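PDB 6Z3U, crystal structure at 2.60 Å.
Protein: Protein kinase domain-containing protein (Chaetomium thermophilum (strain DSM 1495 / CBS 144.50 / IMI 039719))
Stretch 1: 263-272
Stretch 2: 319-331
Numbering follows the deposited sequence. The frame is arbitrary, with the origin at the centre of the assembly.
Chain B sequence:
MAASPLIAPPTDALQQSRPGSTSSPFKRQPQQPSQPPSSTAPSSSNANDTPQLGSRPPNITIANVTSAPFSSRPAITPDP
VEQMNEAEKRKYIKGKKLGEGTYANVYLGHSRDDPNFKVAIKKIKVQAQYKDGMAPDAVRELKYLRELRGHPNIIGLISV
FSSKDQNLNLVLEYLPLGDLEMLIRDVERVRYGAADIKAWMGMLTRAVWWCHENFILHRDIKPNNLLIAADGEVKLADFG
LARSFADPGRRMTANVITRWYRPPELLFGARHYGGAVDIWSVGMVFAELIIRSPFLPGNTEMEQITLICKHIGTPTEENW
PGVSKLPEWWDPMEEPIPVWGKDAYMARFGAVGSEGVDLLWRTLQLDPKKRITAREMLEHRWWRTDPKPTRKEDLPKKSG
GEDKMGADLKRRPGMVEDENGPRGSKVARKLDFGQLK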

# COMPACT_ATOMS: atom_id res chain seq x y z
N PRO B 263 17.33 12.31 -6.71
CA PRO B 263 17.35 12.93 -8.04
C PRO B 263 17.27 14.44 -7.94
O PRO B 263 16.88 14.98 -6.89
N PRO B 264 17.62 15.16 -9.01
CA PRO B 264 17.60 16.63 -8.92
C PRO B 264 16.21 17.20 -8.69
O PRO B 264 16.07 18.20 -7.97
N GLU B 265 15.17 16.61 -9.28
CA GLU B 265 13.83 17.16 -9.11
C GLU B 265 13.40 17.11 -7.64
O GLU B 265 12.67 18.00 -7.19
N LEU B 266 13.85 16.11 -6.89
CA LEU B 266 13.54 16.06 -5.47
C LEU B 266 14.42 17.02 -4.68
O LEU B 266 13.96 17.64 -3.72
N LEU B 267 15.69 17.17 -5.09
CA LEU B 267 16.54 18.19 -4.48
C LEU B 267 15.93 19.57 -4.64
O LEU B 267 16.12 20.44 -3.77
N PHE B 268 15.20 19.80 -5.72
CA PHE B 268 14.54 21.07 -5.97
C PHE B 268 13.16 21.16 -5.34
O PHE B 268 12.42 22.12 -5.61
N GLY B 269 12.78 20.20 -4.50
CA GLY B 269 11.53 20.28 -3.78
C GLY B 269 10.30 19.91 -4.58
O GLY B 269 9.20 20.35 -4.24
N ALA B 270 10.46 19.10 -5.62
CA ALA B 270 9.33 18.73 -6.46
C ALA B 270 8.28 17.96 -5.65
O ALA B 270 8.61 17.09 -4.84
N ARG B 271 7.01 18.30 -5.89
CA ARG B 271 5.90 17.69 -5.17
C ARG B 271 5.04 16.78 -6.04
O ARG B 271 4.18 16.08 -5.50
N HIS B 272 5.24 16.79 -7.36
CA HIS B 272 4.46 15.97 -8.30
C HIS B 272 5.44 15.25 -9.21
O HIS B 272 5.71 15.69 -10.33
N ASN B 319 17.45 22.64 -21.16
CA ASN B 319 17.39 21.18 -21.10
C ASN B 319 16.27 20.67 -20.20
O ASN B 319 16.00 19.46 -20.22
N TRP B 320 15.62 21.54 -19.44
CA TRP B 320 14.63 21.13 -18.45
C TRP B 320 13.66 22.28 -18.23
O TRP B 320 13.74 23.01 -17.23
N PRO B 321 12.73 22.49 -19.16
CA PRO B 321 11.81 23.63 -19.04
C PRO B 321 11.08 23.63 -17.70
O PRO B 321 10.57 22.61 -17.25
N GLY B 322 11.03 24.81 -17.08
CA GLY B 322 10.36 24.99 -15.82
C GLY B 322 11.16 24.58 -14.60
O GLY B 322 10.63 24.67 -13.48
N VAL B 323 12.40 24.13 -14.78
CA VAL B 323 13.19 23.66 -13.64
C VAL B 323 13.37 24.78 -12.62
O VAL B 323 13.24 24.56 -11.41
N SER B 324 13.65 26.00 -13.09
CA SER B 324 13.86 27.13 -12.20
C SER B 324 12.60 27.53 -11.44
O SER B 324 12.67 28.41 -10.58
N LYS B 325 11.46 26.92 -11.74
CA LYS B 325 10.20 27.21 -11.06
C LYS B 325 9.89 26.20 -9.96
O LYS B 325 8.79 26.25 -9.39
N LEU B 326 10.81 25.30 -9.65
CA LEU B 326 10.55 24.30 -8.62
C LEU B 326 10.54 24.95 -7.24
O LEU B 326 11.20 25.97 -7.02
N PRO B 327 9.79 24.38 -6.29
CA PRO B 327 9.62 25.04 -4.99
C PRO B 327 10.93 25.39 -4.29
O PRO B 327 10.98 26.39 -3.57
N GLU B 328 11.97 24.59 -4.48
CA GLU B 328 13.25 24.80 -3.80
C GLU B 328 14.40 24.74 -4.79
O GLU B 328 15.48 24.21 -4.48
N TRP B 329 14.19 25.26 -5.99
CA TRP B 329 15.26 25.32 -6.97
C TRP B 329 16.42 26.15 -6.44
O TRP B 329 16.22 27.24 -5.89
N TRP B 330 17.63 25.65 -6.61
CA TRP B 330 18.83 26.36 -6.19
C TRP B 330 19.96 26.04 -7.15
O TRP B 330 20.05 24.93 -7.68
N ASP B 331 20.81 27.03 -7.39
CA ASP B 331 21.95 26.90 -8.29
C ASP B 331 23.16 27.54 -7.62
O ASP B 331 23.03 28.60 -6.99

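The contact is built around one aromatic residue. F268, the first residue to leave helical geometry after the short helix 264-267, has the largest area covered by the other stretch, and its m rotamer (chi1 -62°) lays the ring among side chains from several points along stretch 2.

Aromatic contacts come first. W329, in the t rotamer, turns the edge of its indole toward a face of F268, with F268 CZ 4.2 Å from W329 CD1. W320, also t, points toward stretch 1 and meets the edge of the F268 ring, F268 CE2 to W320 CZ3 being 4.0 Å; the two ring planes lie oblique, at 46°. The edge of the same indole reaches the start of the helix, where W320 CZ3 lies 3.8 Å from P264 CB and W320 CH2 lies 3.5 Å from E265 N. One large ring thus serves both the helix and the phenylalanine that follows it.

Aliphatic groups fill in around F268. V323 (p) brings CG2 to 3.7 Å from F268 CE2, and L326, pointing toward stretch 1 with an off-well chi1 of -100°, packs its CB 3.6 Å from F268 CB. L326 CD1 also reaches A270 CB at 4.4 Å. P327 closes against the segment after the helix, its CG 3.2 Å from G269 O and 4.2 Å from R271 CG.

The polar link is carried by backbone: E328 N donates to F268 O at 2.8 Å, fixing the main chains together beside the aromatic cluster. The E328 side chain (m, then t) brings OE2 to 3.6 Å from G269 CA. G269 suits this site twice over: its positive phi favours glycine, and an ideal CB would clash with E328 OE2 at 2.6 Å. The E265 (p) carboxylate is hydrogen-bonded elsewhere in the structure, while E265 CB packs 3.7 Å from W320 CH2.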

# COMPACT_ATOMS: atom_id res chain seq x y z
CB PRO B 263 16.11 12.34 -8.72
CG PRO B 263 15.18 12.04 -7.61
CD PRO B 263 16.05 11.63 -6.45
CB PRO B 264 18.18 17.07 -10.28
CG PRO B 264 18.02 15.88 -11.18
CD PRO B 264 18.15 14.68 -10.30
CB GLU B 265 12.83 16.41 -10.00
CG GLU B 265 12.62 14.93 -9.67
CD GLU B 265 13.44 14.01 -10.55
OE1 GLU B 265 14.54 14.41 -10.99
OE2 GLU B 265 12.99 12.87 -10.81
CB LEU B 266 13.71 14.63 -4.94
CG LEU B 266 12.42 13.81 -4.79
CD1 LEU B 266 11.53 13.93 -6.01
CD2 LEU B 266 12.75 12.35 -4.51
CB LEU B 267 17.94 18.15 -5.10
CG LEU B 267 18.84 16.97 -4.72
CD1 LEU B 267 19.94 16.79 -5.74
CD2 LEU B 267 19.43 17.17 -3.33
CB PHE B 268 14.45 21.32 -7.48
CG PHE B 268 15.79 21.40 -8.17
CD1 PHE B 268 16.91 21.86 -7.49
CD2 PHE B 268 15.93 21.01 -9.49
CE1 PHE B 268 18.13 21.94 -8.13
CE2 PHE B 268 17.15 21.09 -10.12
CZ PHE B 268 18.25 21.55 -9.44
CB ALA B 270 9.79 17.88 -7.65
CB ARG B 271 5.00 18.78 -4.57
CG ARG B 271 5.76 19.92 -3.89
CD ARG B 271 6.36 19.48 -2.56
NE ARG B 271 5.33 19.21 -1.56
CZ ARG B 271 5.58 18.84 -0.31
NH1 ARG B 271 4.58 18.62 0.53
NH2 ARG B 271 6.83 18.69 0.10
CB HIS B 272 3.48 16.84 -9.08
CG HIS B 272 2.47 17.54 -8.22
ND1 HIS B 272 2.28 18.91 -8.26
CD2 HIS B 272 1.60 17.07 -7.29
CE1 HIS B 272 1.34 19.24 -7.39
NE2 HIS B 272 0.91 18.15 -6.80
CB ASN B 319 18.73 20.62 -20.62
CG ASN B 319 19.13 21.15 -19.25
OD1 ASN B 319 18.28 21.36 -18.38
ND2 ASN B 319 20.42 21.37 -19.06
CB TRP B 320 15.31 20.73 -17.14
CG TRP B 320 14.41 20.08 -16.13
CD1 TRP B 320 13.05 19.95 -16.18
CD2 TRP B 320 14.83 19.47 -14.90
NE1 TRP B 320 12.60 19.30 -15.06
CE2 TRP B 320 13.67 18.99 -14.26
CE3 TRP B 320 16.07 19.28 -14.28
CZ2 TRP B 320 13.71 18.33 -13.03
CZ3 TRP B 320 16.11 18.63 -13.06
CH2 TRP B 320 14.94 18.16 -12.45
CB PRO B 321 10.85 23.43 -20.21
CG PRO B 321 11.62 22.64 -21.20
CD PRO B 321 12.50 21.73 -20.40
CB VAL B 323 14.54 23.10 -14.12
CG1 VAL B 323 15.37 24.19 -14.78
CG2 VAL B 323 15.30 22.47 -12.96
CB SER B 324 14.38 28.33 -12.99
OG SER B 324 13.43 28.74 -13.97
CB LYS B 325 9.05 27.23 -12.08
CG LYS B 325 9.33 28.08 -13.31
CD LYS B 325 9.64 29.52 -12.94
CE LYS B 325 9.55 30.43 -14.16
NZ LYS B 325 10.45 30.01 -15.26
CB LEU B 326 11.60 23.19 -8.67
CG LEU B 326 11.30 21.85 -9.35
CD1 LEU B 326 9.88 21.72 -9.88
CD2 LEU B 326 12.30 21.60 -10.47
CB PRO B 327 8.82 24.01 -4.18
CG PRO B 327 8.08 23.22 -5.20
CD PRO B 327 9.00 23.13 -6.38
CB GLU B 328 13.44 23.78 -2.68
CG GLU B 328 12.46 23.94 -1.52
CD GLU B 328 12.46 22.75 -0.59
OE1 GLU B 328 13.44 22.59 0.17
OE2 GLU B 328 11.49 21.96 -0.63
CB TRP B 329 14.75 25.92 -8.28
CG TRP B 329 15.85 26.21 -9.25
CD1 TRP B 329 16.47 25.33 -10.08
CD2 TRP B 329 16.46 27.48 -9.48
NE1 TRP B 329 17.43 25.97 -10.82
CE2 TRP B 329 17.45 27.29 -10.47
CE3 TRP B 329 16.28 28.76 -8.95
CZ2 TRP B 329 18.24 28.34 -10.94
CZ3 TRP B 329 17.07 29.80 -9.42
CH2 TRP B 329 18.04 29.58 -10.40
CB TRP B 330 19.22 26.01 -4.76
CG TRP B 330 20.46 26.71 -4.31
CD1 TRP B 330 20.55 27.96 -3.78
CD2 TRP B 330 21.80 26.19 -4.35
NE1 TRP B 330 21.86 28.26 -3.48
CE2 TRP B 330 22.64 27.19 -3.82
CE3 TRP B 330 22.36 24.99 -4.77
CZ2 TRP B 330 24.02 27.02 -3.71
CZ3 TRP B 330 23.73 24.81 -4.66
CH2 TRP B 330 24.54 25.82 -4.13
CB ASP B 331 21.68 27.58 -9.64
CG ASP B 331 22.74 27.26 -10.67
OD1 ASP B 331 22.81 26.10 -11.11
OD2 ASP B 331 23.50 28.18 -11.03